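PDB 6C7C: enoyl-CoA hydratase, EchA3, which probably acts as a lyase in lipid metabolism, most likely on enoyl-CoA thioesters. Local coordinates for residues V27-P32 with G65-V70. Residues are numbered along the deposited sequence; the frame is centred on the assembly and turned at random.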
# COMPACT_ATOMS: atom_id res chain seq x y z
N VAL A 27 -27.29 -10.79 -14.28
CA VAL A 27 -25.94 -10.40 -13.87
C VAL A 27 -25.94 -9.82 -12.45
O VAL A 27 -25.07 -9.01 -12.11
CB VAL A 27 -25.30 -9.40 -14.86
CG1 VAL A 27 -25.13 -10.04 -16.24
CG2 VAL A 27 -26.11 -8.12 -14.94
N ASN A 28 -26.89 -10.25 -11.62
CA ASN A 28 -26.92 -9.92 -10.19
C ASN A 28 -26.84 -8.41 -9.98
O ASN A 28 -26.09 -7.92 -9.12
CB ASN A 28 -25.81 -10.63 -9.42
CG ASN A 28 -26.06 -12.11 -9.26
OD1 ASN A 28 -27.19 -12.61 -9.42
ND2 ASN A 28 -25.02 -12.82 -8.91
N VAL A 29 -27.61 -7.67 -10.76
CA VAL A 29 -27.64 -6.22 -10.61
C VAL A 29 -28.02 -5.87 -9.17
O VAL A 29 -28.83 -6.55 -8.53
CB VAL A 29 -28.61 -5.60 -11.64
CG1 VAL A 29 -30.06 -5.86 -11.30
CG2 VAL A 29 -28.36 -4.13 -11.78
N LEU A 30 -27.40 -4.82 -8.65
CA LEU A 30 -27.57 -4.43 -7.25
C LEU A 30 -28.63 -3.33 -7.14
O LEU A 30 -28.42 -2.24 -6.60
CB LEU A 30 -26.22 -4.01 -6.68
CG LEU A 30 -25.26 -5.21 -6.60
CD1 LEU A 30 -23.80 -4.82 -6.50
CD2 LEU A 30 -25.64 -6.10 -5.40
N GLY A 31 -29.82 -3.66 -7.63
CA GLY A 31 -30.97 -2.80 -7.54
C GLY A 31 -31.69 -2.96 -6.22
O GLY A 31 -31.20 -3.62 -5.30
N PRO A 32 -32.87 -2.34 -6.10
CA PRO A 32 -33.58 -2.36 -4.81
C PRO A 32 -33.94 -3.75 -4.33
O PRO A 32 -33.79 -4.06 -3.14
CB PRO A 32 -34.83 -1.50 -5.09
CG PRO A 32 -34.46 -0.66 -6.27
CD PRO A 32 -33.53 -1.49 -7.09
N GLY A 65 -22.95 -4.85 -10.94
CA GLY A 65 -23.08 -3.55 -10.32
C GLY A 65 -24.51 -3.04 -10.27
O GLY A 65 -25.48 -3.77 -10.47
N PHE A 66 -24.62 -1.73 -10.05
CA PHE A 66 -25.92 -1.07 -9.98
C PHE A 66 -26.64 -1.14 -11.33
O PHE A 66 -26.02 -1.30 -12.39
CB PHE A 66 -25.75 0.40 -9.60
CG PHE A 66 -25.29 0.65 -8.19
CD1 PHE A 66 -25.99 0.15 -7.11
CD2 PHE A 66 -24.18 1.45 -7.95
CE1 PHE A 66 -25.58 0.41 -5.82
CE2 PHE A 66 -23.76 1.73 -6.67
CZ PHE A 66 -24.46 1.21 -5.60
N ASP A 67 -27.96 -0.92 -11.28
CA ASP A 67 -28.79 -0.83 -12.48
C ASP A 67 -28.46 0.45 -13.23
O ASP A 67 -28.76 1.55 -12.74
CB ASP A 67 -30.27 -0.89 -12.10
CG ASP A 67 -31.18 -1.10 -13.29
OD1 ASP A 67 -30.88 -0.59 -14.39
OD2 ASP A 67 -32.23 -1.76 -13.12
N LEU A 68 -27.83 0.33 -14.39
CA LEU A 68 -27.39 1.51 -15.13
C LEU A 68 -28.56 2.32 -15.68
O LEU A 68 -28.44 3.54 -15.86
CB LEU A 68 -26.43 1.12 -16.25
CG LEU A 68 -24.98 1.47 -15.93
CD1 LEU A 68 -24.01 1.08 -17.04
CD2 LEU A 68 -24.87 2.96 -15.63
N LYS A 69 -29.70 1.68 -15.95
CA LYS A 69 -30.86 2.42 -16.41
C LYS A 69 -31.37 3.38 -15.33
O LYS A 69 -31.74 4.52 -15.63
CB LYS A 69 -31.97 1.46 -16.84
N VAL A 70 -31.39 2.93 -14.07
CA VAL A 70 -31.84 3.79 -12.98
C VAL A 70 -30.87 4.97 -12.83
O VAL A 70 -31.28 6.09 -12.51
CB VAL A 70 -31.96 2.99 -11.67
CG1 VAL A 70 -32.39 3.88 -10.52
CG2 VAL A 70 -32.92 1.81 -11.82
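Leu30 N donates to Gly65 O across the two loops at 2.8 Å. Val29 adds a CA-H...O contact to the same oxygen, its CA 3.3 Å from Gly65 O. Gly65 adopts backbone angles at which a CB would run into the preceding carbonyl oxygen.

Val29 has two conformers; in the one described, CG2 is anti to the backbone N and comes within 3.2 Å of Gly65 O. In that conformer this branch also leans over the peptide that follows Phe66, 3.3 Å from Asp67 N, and lies 3.8 Å from Asp67 CB, a purely apolar touch on the acidic residue. The Asp67 carboxylate turns to its own segment, where OD1 accepts from Lys69 N and N-caps helix 68-72; the bond is bent (132°) and uses the anti side of the carboxylate. Leu30 is the centre of an inverse gamma turn, closed by a weak bond from Gly31 N to Val29 O. Its carbonyl meets the edge of the Phe66 ring, with Leu30 O near the ring plane and 3.4 Å from CD1, while Leu30 CB packs more loosely against that same ring carbon. Leu30 O also accepts from Gln35 NE2 of helix 32-48. Leu30 CD1 reaches back towards Gly65 CA at 4.1 Å.

Within the crotonase-like fold, the contact joins the loop that leads from strand 17-22 into helix 32-48 to the turn that enters helix 68-72. That turn begins at the end of the Ser63-Gly64-Gly65 run and, as in crotonase relatives, probably borders the oxyanion hole. Next to it, Asn28 ND2 ties the first loop to Met22 O and Phe62 O. Beyond the interface, Leu30 packs on Leu38 of helix 32-48, and Phe66 lies against Met82 and Leu83 of helix 76-94; both also touch Met111, where helix 111-116 begins.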